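Local coordinates for protein L-lysine 6-oxidase (Marinomonas mediterranea, PDB 3WEU) that oxidises the epsilon-amino group of free L-lysine with a cysteine tryptophylquinone cofactor, releasing ammonium and the hydrogen peroxide that makes it antibacterial, at residues A17-F22 with L182-T187; E71-T74 with N79-N82; F273-D278 with Y429-M434; A476-N481 with C496-L501. All blocks are in the same frame, centred on the assembly; numbering follows the deposited sequence.

Interaction 1 (A17-F22 with L182-T187); sequences ANTDNF and LGTLRT. With EDO (1,2-ethanediol), chain L.
Thr-19 O, a backbone carbonyl, has two donors, Arg-58 NH2 and a water at 2.7 Å from Thr-19 O. The same water accepts from Arg-186 NE at 2.9 Å and so bridges the two segments. It lies in the plane of the guanidinium, at its edge. Asp-20 OD1 is also at that edge, 3.1 Å from Arg-186 NH2. This salt bridge contains a weak hydrogen bond, bent to 123°, and the carboxylate and guanidinium planes stand 83° apart. Phe-22 CE2 sits over one face of the guanidinium, 3.6 Å from Arg-186 NE. The ring and guanidinium planes are 43° apart, so this is no flat stack. The arginine reaches across because its chain is extended from CG to NE.

Residues 18-21 form a type I beta turn in the loop between strands 4-13 and 22-24. An Asx turn overlaps it: Asp-20 N donates to Asn-18 OD1 at 2.8 Å. The turn packs against strand 181-187 of the N-terminal region's mixed beta-sheet. Thr-19 OG1 and Thr-184 OG1 approach to 3.8 Å, each bonded elsewhere, to Tyr-199 and Glu-152 respectively. Arg-58 also binds Thr-184 OG1.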
loop_
_atom_site.group_PDB
_atom_site.type_symbol
_atom_site.label_atom_id
_atom_site.label_comp_id
_atom_site.label_asym_id
_atom_site.label_seq_id
_atom_site.Cartn_x
_atom_site.Cartn_y
_atom_site.Cartn_z
ATOM N N ALA A 17 15.093 -9.901 -25.989
ATOM C CA ALA A 17 15.188 -9.420 -27.378
ATOM C C ALA A 17 14.343 -10.354 -28.262
ATOM O O ALA A 17 13.653 -11.264 -27.766
ATOM C CB ALA A 17 16.631 -9.405 -27.862
ATOM N N ASN A 18 14.470 -10.199 -29.577
ATOM C CA ASN A 18 13.687 -11.068 -30.478
ATOM C C ASN A 18 14.123 -12.518 -30.288
ATOM O O ASN A 18 15.318 -12.833 -30.023
ATOM C CB ASN A 18 13.889 -10.634 -31.917
ATOM C CG ASN A 18 13.114 -11.506 -32.904
ATOM O OD1 ASN A 18 13.512 -12.607 -33.290
ATOM N ND2 ASN A 18 11.984 -10.989 -33.314
ATOM N N THR A 19 13.176 -13.427 -30.406
ATOM C CA THR A 19 13.443 -14.867 -30.229
ATOM C C THR A 19 14.594 -15.440 -31.069
ATOM O O THR A 19 15.352 -16.388 -30.660
ATOM C CB THR A 19 12.099 -15.671 -30.426
ATOM O OG1 THR A 19 12.285 -17.049 -30.059
ATOM C CG2 THR A 19 11.642 -15.561 -31.902
ATOM N N ASP A 20 14.774 -14.880 -32.257
ATOM C CA ASP A 20 15.783 -15.342 -33.193
ATOM C C ASP A 20 17.156 -14.681 -32.999
ATOM O O ASP A 20 18.080 -14.945 -33.744
ATOM C CB ASP A 20 15.310 -15.068 -34.644
ATOM C CG ASP A 20 14.172 -16.000 -35.043
ATOM O OD1 ASP A 20 13.975 -17.043 -34.384
ATOM O OD2 ASP A 20 13.444 -15.651 -35.988
ATOM N N ASN A 21 17.255 -13.760 -32.035
ATOM C CA ASN A 21 18.479 -12.959 -31.834
ATOM C C ASN A 21 19.174 -13.395 -30.525
ATOM O O ASN A 21 18.777 -12.968 -29.415
ATOM C CB ASN A 21 18.137 -11.471 -31.791
ATOM C CG ASN A 21 19.350 -10.566 -31.745
ATOM O OD1 ASN A 21 20.482 -11.019 -31.832
ATOM N ND2 ASN A 21 19.120 -9.274 -31.648
ATOM N N PHE A 22 20.214 -14.202 -30.659
ATOM C CA PHE A 22 20.837 -14.818 -29.482
ATOM C C PHE A 22 22.336 -14.974 -29.683
ATOM O O PHE A 22 22.835 -14.955 -30.810
ATOM C CB PHE A 22 20.223 -16.180 -29.127
ATOM C CG PHE A 22 20.177 -17.146 -30.262
ATOM C CD1 PHE A 22 21.203 -18.053 -30.478
ATOM C CD2 PHE A 22 19.097 -17.150 -31.113
ATOM C CE1 PHE A 22 21.196 -18.935 -31.548
ATOM C CE2 PHE A 22 19.063 -18.054 -32.212
ATOM C CZ PHE A 22 20.118 -18.917 -32.428
ATOM N N LEU A 182 8.711 -21.310 -22.177
ATOM C CA LEU A 182 9.903 -21.534 -21.347
ATOM C C LEU A 182 11.240 -21.441 -22.112
ATOM O O LEU A 182 12.317 -21.483 -21.538
ATOM C CB LEU A 182 9.741 -22.876 -20.712
ATOM C CG LEU A 182 9.295 -22.941 -19.213
ATOM C CD1 LEU A 182 8.882 -21.746 -18.383
ATOM C CD2 LEU A 182 8.894 -24.343 -18.827
ATOM N N GLY A 183 11.150 -21.407 -23.429
ATOM C CA GLY A 183 12.296 -21.188 -24.256
ATOM C C GLY A 183 12.193 -21.866 -25.601
ATOM O O GLY A 183 11.099 -22.056 -26.112
ATOM N N THR A 184 13.343 -22.189 -26.175
ATOM C CA THR A 184 13.423 -22.636 -27.570
ATOM C C THR A 184 14.503 -23.700 -27.713
ATOM O O THR A 184 15.611 -23.532 -27.195
ATOM C CB THR A 184 13.778 -21.440 -28.486
ATOM O OG1 THR A 184 12.964 -20.288 -28.213
ATOM C CG2 THR A 184 13.685 -21.815 -29.950
ATOM N N LEU A 185 14.236 -24.799 -28.417
ATOM C CA LEU A 185 15.250 -25.791 -28.749
ATOM C C LEU A 185 15.593 -25.616 -30.221
ATOM O O LEU A 185 14.711 -25.319 -31.056
ATOM C CB LEU A 185 14.772 -27.242 -28.607
ATOM C CG LEU A 185 14.262 -27.649 -27.251
ATOM C CD1 LEU A 185 14.072 -29.152 -27.214
ATOM C CD2 LEU A 185 15.236 -27.184 -26.149
ATOM N N ARG A 186 16.883 -25.662 -30.514
ATOM C CA ARG A 186 17.334 -25.663 -31.889
ATOM C C ARG A 186 18.360 -26.763 -32.101
ATOM O O ARG A 186 18.915 -27.304 -31.135
ATOM C CB ARG A 186 17.975 -24.340 -32.229
ATOM C CG ARG A 186 17.012 -23.238 -32.468
ATOM C CD ARG A 186 17.761 -21.922 -32.650
ATOM N NE ARG A 186 16.897 -20.833 -33.146
ATOM C CZ ARG A 186 16.766 -20.447 -34.422
ATOM N NH1 ARG A 186 17.331 -21.085 -35.418
ATOM N NH2 ARG A 186 15.979 -19.439 -34.712
ATOM N N THR A 187 18.682 -27.010 -33.358
ATOM C CA THR A 187 19.870 -27.704 -33.735
ATOM C C THR A 187 20.622 -26.823 -34.690
ATOM O O THR A 187 20.028 -25.976 -35.352
ATOM C CB THR A 187 19.668 -29.045 -34.432
ATOM O OG1 THR A 187 18.836 -28.849 -35.585
ATOM C CG2 THR A 187 19.085 -30.111 -33.417
HETATM C C1 EDO L . 20.035 -5.992 -33.759
HETATM O O1 EDO L . 19.193 -5.115 -33.052
HETATM C C2 EDO L . 21.303 -6.079 -33.002
HETATM O O2 EDO L . 21.233 -7.288 -32.206
HETATM O O HOH W 1 15.296 -18.903 -31.690
#

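Interaction 2 (E71-T74 with N79-N82); sequences EELT and NVKN
Thr-74 and Val-80 bring the backbones nearest, 7.4 Å from Thr-74 CA to Val-80 CA, where the chain passes from the short strand 72-73 to strand 80-91. Both strands belong to the large mixed beta-sheet of the N-terminal region, but they do not pair with each other. Strand 72-73 runs antiparallel to 58-66, and strand 80-91 pairs with 223-232. Lys-81 and Asn-82 both face Thr-231 there, which makes a classic beta bulge.

The contact between the segments is small. Val-80 carries it and points toward residues 71-74. Leu-73 also points across. Its CD2 meets Val-80 CG2 at 4.4 Å, a loose apolar touch of two methyl groups. Thr-74 starts its side chain away from Val-80 and takes part through its carbonyl. Its OG1 accepts instead from Asp-76 N, and its N donates to Ser-77 OG.

The branches of Val-80 are set with CG1 opposite the backbone N (chi1 176°) and CG2 beside it. Thr-74 O rests against this isopropyl group. It lies 3.7 Å from Val-80 CB, 3.7 Å from Val-80 CG1 and 4.0 Å from Val-80 CG2.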
loop_
_atom_site.group_PDB
_atom_site.type_symbol
_atom_site.label_atom_id
_atom_site.label_comp_id
_atom_site.label_asym_id
_atom_site.label_seq_id
_atom_site.Cartn_x
_atom_site.Cartn_y
_atom_site.Cartn_z
ATOM N N GLU A 71 35.275 -39.196 -29.436
ATOM C CA GLU A 71 35.115 -38.478 -30.678
ATOM C C GLU A 71 33.677 -37.954 -30.748
ATOM O O GLU A 71 32.747 -38.624 -30.336
ATOM C CB GLU A 71 35.405 -39.388 -31.873
ATOM C CG GLU A 71 36.896 -39.691 -32.021
ATOM C CD GLU A 71 37.595 -38.796 -33.063
ATOM O OE1 GLU A 71 38.212 -39.370 -34.004
ATOM O OE2 GLU A 71 37.531 -37.534 -32.950
ATOM N N GLU A 72 33.541 -36.751 -31.272
ATOM C CA GLU A 72 32.309 -36.098 -31.357
ATOM C C GLU A 72 31.522 -36.830 -32.415
ATOM O O GLU A 72 31.995 -37.086 -33.524
ATOM C CB GLU A 72 32.450 -34.631 -31.750
ATOM C CG GLU A 72 31.097 -33.918 -31.584
ATOM C CD GLU A 72 30.961 -32.436 -32.008
ATOM O OE1 GLU A 72 31.865 -31.852 -32.656
ATOM O OE2 GLU A 72 29.888 -31.876 -31.655
ATOM N N LEU A 73 30.274 -37.022 -32.103
ATOM C CA LEU A 73 29.271 -37.495 -33.075
ATOM C C LEU A 73 28.375 -36.381 -33.536
ATOM O O LEU A 73 27.760 -35.669 -32.731
ATOM C CB LEU A 73 28.437 -38.593 -32.451
ATOM C CG LEU A 73 29.238 -39.808 -31.944
ATOM C CD1 LEU A 73 28.390 -40.725 -31.106
ATOM C CD2 LEU A 73 29.825 -40.609 -33.110
ATOM N N THR A 74 28.279 -36.235 -34.862
ATOM C CA THR A 74 27.281 -35.375 -35.451
ATOM C C THR A 74 26.523 -36.145 -36.559
ATOM O O THR A 74 26.839 -37.277 -36.870
ATOM C CB THR A 74 27.893 -34.129 -36.070
ATOM O OG1 THR A 74 28.506 -34.471 -37.293
ATOM C CG2 THR A 74 28.918 -33.467 -35.094
ATOM N N ASN A 79 27.889 -43.827 -39.985
ATOM C CA ASN A 79 27.090 -44.804 -39.260
ATOM C C ASN A 79 26.078 -44.099 -38.357
ATOM O O ASN A 79 25.354 -44.763 -37.647
ATOM C CB ASN A 79 27.948 -45.863 -38.489
ATOM C CG ASN A 79 27.144 -47.157 -38.106
ATOM O OD1 ASN A 79 26.260 -47.618 -38.837
ATOM N ND2 ASN A 79 27.452 -47.722 -36.928
ATOM N N VAL A 80 26.056 -42.760 -38.356
ATOM C CA VAL A 80 25.001 -42.049 -37.659
ATOM C C VAL A 80 23.874 -41.675 -38.598
ATOM O O VAL A 80 24.048 -40.959 -39.593
ATOM C CB VAL A 80 25.512 -40.775 -36.935
ATOM C CG1 VAL A 80 24.344 -40.011 -36.300
ATOM C CG2 VAL A 80 26.494 -41.168 -35.861
ATOM N N LYS A 81 22.680 -42.104 -38.273
ATOM C CA LYS A 81 21.588 -41.687 -39.067
ATOM C C LYS A 81 20.733 -40.648 -38.388
ATOM O O LYS A 81 20.095 -39.891 -39.056
ATOM C CB LYS A 81 20.800 -42.933 -39.553
ATOM C CG LYS A 81 19.592 -43.336 -38.759
ATOM C CD LYS A 81 19.033 -44.699 -39.261
ATOM C CE LYS A 81 17.808 -44.568 -40.078
ATOM N NZ LYS A 81 17.275 -45.920 -40.506
ATOM N N ASN A 82 20.681 -40.572 -37.056
ATOM C CA ASN A 82 19.967 -39.438 -36.446
ATOM C C ASN A 82 20.494 -39.204 -35.065
ATOM O O ASN A 82 21.079 -40.089 -34.504
ATOM C CB ASN A 82 18.473 -39.693 -36.318
ATOM C CG ASN A 82 17.673 -38.382 -36.249
ATOM O OD1 ASN A 82 18.175 -37.263 -36.459
ATOM N ND2 ASN A 82 16.422 -38.531 -35.947
#

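Interaction 3 (F273-D278 with Y429-M434); sequences FDLVPD and YPVSDM
Leu-275 and Pro-430 lie alongside each other, running opposite ways, and each reaches the other's backbone. The Pro-430 ring pushes its CG against the carbonyl of Leu-275, 3.6 Å from Leu-275 O. In return, Leu-275 CD1 lies 3.8 Å from Pro-430 O. The two side chains also touch, with Leu-275 CD1 4.2 Å from Pro-430 CG.

The second branch of the leucine goes to the next residue. Leu-275 CD2 meets Val-431 CG2 at 4.0 Å, and these side chains cross at about a right angle. The two methyls of the leucine fork thus bear on Pro-430 and Val-431, one on each. Its first torsion sets CG opposite the backbone N (chi1 -180°), which carries both methyls toward residues 430 and 431.

An inverse gamma turn centred on Pro-430 bends the chain there, with a weak bond from Val-431 N to Tyr-429 O. Two residues further on, Ser-432 is the N-cap of helix 433-439. Its OG accepts from Met-434 N. The opposing loop follows helix 261-272, so the contact joins the exit of one helix to the approach of another, near the protein surface.

Val-276 makes the other bump. Its CG2 comes obliquely against the Tyr-429 ring, 3.8 Å from Tyr-429 CD1. The valine side chain runs roughly perpendicular to the tyrosine. Phe-266 of helix 261-272 meets both Val-276 and the Tyr-429 ring. Arg-297 makes a cation-pi contact with the tyrosine, and Tyr-429 OH is hydrogen-bonded to Asp-298.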
loop_
_atom_site.group_PDB
_atom_site.type_symbol
_atom_site.label_atom_id
_atom_site.label_comp_id
_atom_site.label_asym_id
_atom_site.label_seq_id
_atom_site.Cartn_x
_atom_site.Cartn_y
_atom_site.Cartn_z
ATOM N N PHE A 273 32.893 -38.757 -4.452
ATOM C CA PHE A 273 32.860 -39.667 -5.589
ATOM C C PHE A 273 34.234 -40.061 -6.007
ATOM O O PHE A 273 34.394 -40.510 -7.109
ATOM C CB PHE A 273 32.103 -39.001 -6.748
ATOM C CG PHE A 273 30.680 -38.763 -6.451
ATOM C CD1 PHE A 273 29.770 -39.844 -6.558
ATOM C CD2 PHE A 273 30.185 -37.510 -6.090
ATOM C CE1 PHE A 273 28.442 -39.649 -6.266
ATOM C CE2 PHE A 273 28.835 -37.335 -5.785
ATOM C CZ PHE A 273 27.983 -38.386 -5.884
ATOM N N ASP A 274 35.223 -39.912 -5.124
ATOM C CA ASP A 274 36.578 -40.376 -5.390
ATOM C C ASP A 274 37.140 -39.775 -6.684
ATOM O O ASP A 274 37.942 -40.413 -7.371
ATOM C CB ASP A 274 36.541 -41.916 -5.504
ATOM C CG ASP A 274 37.867 -42.546 -5.193
ATOM O OD1 ASP A 274 38.425 -42.190 -4.122
ATOM O OD2 ASP A 274 38.329 -43.421 -5.984
ATOM N N LEU A 275 36.738 -38.552 -7.022
ATOM C CA LEU A 275 37.159 -37.971 -8.268
ATOM C C LEU A 275 38.681 -37.863 -8.417
ATOM O O LEU A 275 39.213 -37.974 -9.499
ATOM C CB LEU A 275 36.446 -36.592 -8.470
ATOM C CG LEU A 275 36.774 -35.818 -9.759
ATOM C CD1 LEU A 275 36.297 -36.604 -10.979
ATOM C CD2 LEU A 275 36.094 -34.472 -9.655
ATOM N N VAL A 276 39.370 -37.557 -7.342
ATOM C CA VAL A 276 40.803 -37.385 -7.315
ATOM C C VAL A 276 41.423 -38.194 -6.134
ATOM O O VAL A 276 41.725 -37.659 -5.099
ATOM C CB VAL A 276 41.237 -35.901 -7.215
ATOM C CG1 VAL A 276 42.741 -35.830 -7.489
ATOM C CG2 VAL A 276 40.523 -35.031 -8.229
ATOM N N PRO A 277 41.606 -39.528 -6.321
ATOM C CA PRO A 277 42.062 -40.426 -5.240
ATOM C C PRO A 277 43.326 -39.976 -4.589
ATOM O O PRO A 277 43.482 -40.175 -3.401
ATOM C CB PRO A 277 42.312 -41.769 -5.972
ATOM C CG PRO A 277 41.384 -41.737 -7.151
ATOM C CD PRO A 277 41.380 -40.245 -7.592
ATOM N N ASP A 278 44.225 -39.347 -5.340
ATOM C CA ASP A 278 45.455 -38.821 -4.724
ATOM C C ASP A 278 45.244 -37.661 -3.736
ATOM O O ASP A 278 46.124 -37.367 -2.933
ATOM C CB ASP A 278 46.452 -38.368 -5.793
ATOM C CG ASP A 278 47.060 -39.532 -6.583
ATOM O OD1 ASP A 278 46.970 -40.679 -6.141
ATOM O OD2 ASP A 278 47.565 -39.272 -7.688
ATOM N N TYR A 429 42.717 -32.254 -14.045
ATOM C CA TYR A 429 41.897 -33.224 -13.379
ATOM C C TYR A 429 41.031 -33.949 -14.393
ATOM O O TYR A 429 40.812 -33.449 -15.510
ATOM C CB TYR A 429 41.002 -32.435 -12.418
ATOM C CG TYR A 429 41.755 -31.786 -11.267
ATOM C CD1 TYR A 429 42.457 -32.556 -10.380
ATOM C CD2 TYR A 429 41.703 -30.392 -11.029
ATOM C CE1 TYR A 429 43.134 -31.997 -9.328
ATOM C CE2 TYR A 429 42.366 -29.860 -9.943
ATOM C CZ TYR A 429 43.070 -30.631 -9.097
ATOM O OH TYR A 429 43.865 -30.113 -8.020
ATOM N N PRO A 430 40.495 -35.091 -14.002
ATOM C CA PRO A 430 39.599 -35.852 -14.885
ATOM C C PRO A 430 38.192 -35.272 -14.972
ATOM O O PRO A 430 37.263 -35.902 -14.583
ATOM C CB PRO A 430 39.587 -37.254 -14.263
ATOM C CG PRO A 430 40.001 -37.060 -12.845
ATOM C CD PRO A 430 40.910 -35.864 -12.812
ATOM N N VAL A 431 38.083 -34.064 -15.501
ATOM C CA VAL A 431 36.847 -33.326 -15.656
ATOM C C VAL A 431 37.007 -32.686 -17.023
ATOM O O VAL A 431 38.011 -32.040 -17.301
ATOM C CB VAL A 431 36.735 -32.201 -14.597
ATOM C CG1 VAL A 431 35.520 -31.392 -14.798
ATOM C CG2 VAL A 431 36.686 -32.837 -13.203
ATOM N N SER A 432 36.047 -32.869 -17.892
ATOM C CA SER A 432 36.077 -32.220 -19.194
ATOM C C SER A 432 36.051 -30.711 -19.059
ATOM O O SER A 432 35.292 -30.179 -18.282
ATOM C CB SER A 432 34.819 -32.685 -19.977
ATOM O OG SER A 432 34.639 -31.900 -21.131
ATOM N N ASP A 433 36.801 -29.997 -19.906
ATOM C CA ASP A 433 36.642 -28.546 -20.027
ATOM C C ASP A 433 35.284 -28.056 -20.375
ATOM O O ASP A 433 34.864 -26.975 -19.969
ATOM C CB ASP A 433 37.577 -28.005 -21.114
ATOM C CG ASP A 433 38.999 -27.992 -20.673
ATOM O OD1 ASP A 433 39.274 -28.145 -19.435
ATOM O OD2 ASP A 433 39.854 -27.789 -21.564
ATOM N N MET A 434 34.545 -28.844 -21.158
ATOM C CA MET A 434 33.189 -28.418 -21.531
ATOM C C MET A 434 32.228 -28.427 -20.329
ATOM O O MET A 434 31.302 -27.560 -20.201
ATOM C CB MET A 434 32.665 -29.365 -22.599
ATOM C CG MET A 434 33.529 -29.348 -23.858
ATOM S SD MET A 434 32.723 -30.496 -25.063
ATOM C CE MET A 434 31.252 -29.571 -25.234
#

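Interaction 4 (A476-N481 with C496-L501); sequences AYFDVN and CEPGDL
Phe-478 presents the edge of its ring to the Glu-497 carboxylate, whose OE2 lies near the ring plane, 3.7 Å from Phe-478 CE1. The ring and carboxylate planes stand 84° apart. One face of the phenyl ring is met by Tyr-477 CD2, offset toward the rim. Pro-498 approaches obliquely, with its CD 4.3 Å from Phe-478 CE2.

The contact joins helix 475-481 to a type II beta turn, residues 497-500, in the loop before helix 510-515. Gly-499 has the positive phi expected at the third position of such a turn. The helix side chain lies against the start of the turn and touches both Glu-497 and Pro-498.

The extended glutamate chain (chi2 -171°) carries OE2 to the ring plane, while Glu-497 CG stays out of that plane, 3.9 Å from Phe-478 CZ. The buried carboxylate has polar partners elsewhere: OE2 is hydrogen-bonded to Thr-484, and OE1 forms a salt bridge with Lys-92. The same lysine also pairs with Asp-500 OD1 and so ties both ends of the turn. Across the turn, Glu-497 N donates to Asp-500 OD2 at 2.7 Å. The bond is nearly straight, 176°, but it meets the oxygen from above the carboxylate plane.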
loop_
_atom_site.group_PDB
_atom_site.type_symbol
_atom_site.label_atom_id
_atom_site.label_comp_id
_atom_site.label_asym_id
_atom_site.label_seq_id
_atom_site.Cartn_x
_atom_site.Cartn_y
_atom_site.Cartn_z
ATOM N N ALA A 476 8.531 -41.424 -20.143
ATOM C CA ALA A 476 7.219 -42.180 -20.084
ATOM C C ALA A 476 6.512 -41.955 -18.721
ATOM O O ALA A 476 5.274 -41.726 -18.637
ATOM C CB ALA A 476 7.466 -43.659 -20.337
ATOM N N TYR A 477 7.312 -41.912 -17.643
ATOM C CA TYR A 477 6.740 -41.634 -16.306
ATOM C C TYR A 477 6.063 -40.280 -16.259
ATOM O O TYR A 477 4.889 -40.124 -15.885
ATOM C CB TYR A 477 7.801 -41.816 -15.189
ATOM C CG TYR A 477 7.237 -41.329 -13.893
ATOM C CD1 TYR A 477 6.505 -42.167 -13.057
ATOM C CD2 TYR A 477 7.369 -40.002 -13.520
ATOM C CE1 TYR A 477 5.905 -41.663 -11.907
ATOM C CE2 TYR A 477 6.798 -39.504 -12.376
ATOM C CZ TYR A 477 6.070 -40.337 -11.553
ATOM O OH TYR A 477 5.461 -39.792 -10.423
ATOM N N PHE A 478 6.776 -39.225 -16.666
ATOM C CA PHE A 478 6.221 -37.910 -16.558
ATOM C C PHE A 478 5.080 -37.644 -17.505
ATOM O O PHE A 478 4.170 -36.822 -17.166
ATOM C CB PHE A 478 7.332 -36.828 -16.707
ATOM C CG PHE A 478 8.414 -36.948 -15.665
ATOM C CD1 PHE A 478 8.116 -36.745 -14.299
ATOM C CD2 PHE A 478 9.703 -37.176 -16.031
ATOM C CE1 PHE A 478 9.074 -36.900 -13.338
ATOM C CE2 PHE A 478 10.691 -37.290 -15.072
ATOM C CZ PHE A 478 10.370 -37.164 -13.723
ATOM N N ASP A 479 5.151 -38.246 -18.693
ATOM C CA ASP A 479 4.070 -38.163 -19.692
ATOM C C ASP A 479 2.709 -38.427 -18.984
ATOM O O ASP A 479 1.719 -37.658 -19.126
ATOM C CB ASP A 479 4.339 -39.181 -20.831
ATOM C CG ASP A 479 5.153 -38.575 -22.000
ATOM O OD1 ASP A 479 5.453 -37.334 -22.008
ATOM O OD2 ASP A 479 5.492 -39.331 -22.921
ATOM N N VAL A 480 2.702 -39.475 -18.162
ATOM C CA VAL A 480 1.465 -39.954 -17.500
ATOM C C VAL A 480 1.149 -39.259 -16.186
ATOM O O VAL A 480 -0.008 -38.939 -15.924
ATOM C CB VAL A 480 1.564 -41.475 -17.292
ATOM C CG1 VAL A 480 0.432 -42.047 -16.399
ATOM C CG2 VAL A 480 1.641 -42.132 -18.670
ATOM N N ASN A 481 2.191 -38.927 -15.423
ATOM C CA ASN A 481 2.031 -38.445 -14.041
ATOM C C ASN A 481 2.316 -36.997 -13.778
ATOM O O ASN A 481 1.924 -36.417 -12.770
ATOM C CB ASN A 481 2.984 -39.299 -13.217
ATOM C CG ASN A 481 2.637 -40.770 -13.315
ATOM O OD1 ASN A 481 3.344 -41.598 -13.883
ATOM N ND2 ASN A 481 1.520 -41.081 -12.764
ATOM N N CYS A 496 16.859 -36.163 -9.590
ATOM C CA CYS A 496 16.142 -34.920 -9.739
ATOM C C CYS A 496 15.089 -35.013 -10.801
ATOM O O CYS A 496 15.270 -35.679 -11.793
ATOM C CB CYS A 496 17.122 -33.802 -10.149
ATOM S SG CYS A 496 18.418 -33.601 -8.916
ATOM N N GLU A 497 14.078 -34.195 -10.644
ATOM C CA GLU A 497 13.078 -34.006 -11.653
ATOM C C GLU A 497 13.362 -32.657 -12.271
ATOM O O GLU A 497 13.970 -31.829 -11.609
ATOM C CB GLU A 497 11.729 -33.865 -11.012
ATOM C CG GLU A 497 11.232 -35.189 -10.483
ATOM C CD GLU A 497 9.781 -35.185 -10.019
ATOM O OE1 GLU A 497 9.135 -34.127 -9.939
ATOM O OE2 GLU A 497 9.305 -36.307 -9.732
ATOM N N PRO A 498 12.793 -32.395 -13.430
ATOM C CA PRO A 498 12.737 -31.068 -14.020
ATOM C C PRO A 498 12.170 -30.023 -13.030
ATOM O O PRO A 498 11.162 -30.228 -12.340
ATOM C CB PRO A 498 11.842 -31.239 -15.228
ATOM C CG PRO A 498 12.012 -32.639 -15.630
ATOM C CD PRO A 498 12.383 -33.429 -14.387
ATOM N N GLY A 499 12.863 -28.886 -12.945
ATOM C CA GLY A 499 12.514 -27.857 -12.012
ATOM C C GLY A 499 13.247 -27.962 -10.683
ATOM O O GLY A 499 13.267 -26.969 -9.925
ATOM N N ASP A 500 13.943 -29.048 -10.427
ATOM C CA ASP A 500 14.517 -29.231 -9.110
ATOM C C ASP A 500 15.708 -28.325 -8.789
ATOM O O ASP A 500 15.891 -27.907 -7.633
ATOM C CB ASP A 500 14.832 -30.696 -8.834
ATOM C CG ASP A 500 13.581 -31.504 -8.439
ATOM O OD1 ASP A 500 12.502 -30.912 -8.280
ATOM O OD2 ASP A 500 13.776 -32.722 -8.349
ATOM N N LEU A 501 16.547 -28.045 -9.787
ATOM C CA LEU A 501 17.752 -27.250 -9.531
ATOM C C LEU A 501 17.478 -25.769 -9.313
ATOM O O LEU A 501 18.292 -25.094 -8.675
ATOM C CB LEU A 501 18.824 -27.468 -10.599
ATOM C CG LEU A 501 19.736 -28.655 -10.339
ATOM C CD1 LEU A 501 19.019 -29.907 -10.121
ATOM C CD2 LEU A 501 20.745 -28.827 -11.452
#

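How the interactions relate
Interactions 1 and 2 are partly buried and reach the same mixed beta-sheet of the N-terminal region, their centres about 25 Å apart. Interaction 1 ties a loop to a strand by charge and water. Interaction 2 is a small local contact between the end of strand 72-73 and the start of 80-91, mostly a carbonyl against a valine. Interaction 3 is a surface contact, wholly apolar in its side-chain pairs. Interaction 4, in the C-terminal region, is buried, and there an aromatic edge meets a carboxylate. Its Pro-498 touches strand 80-91, which carries Val-80 of interaction 2. None of the four touches another. Interactions 2 and 3 come closest, about 7 Å between nearest atoms.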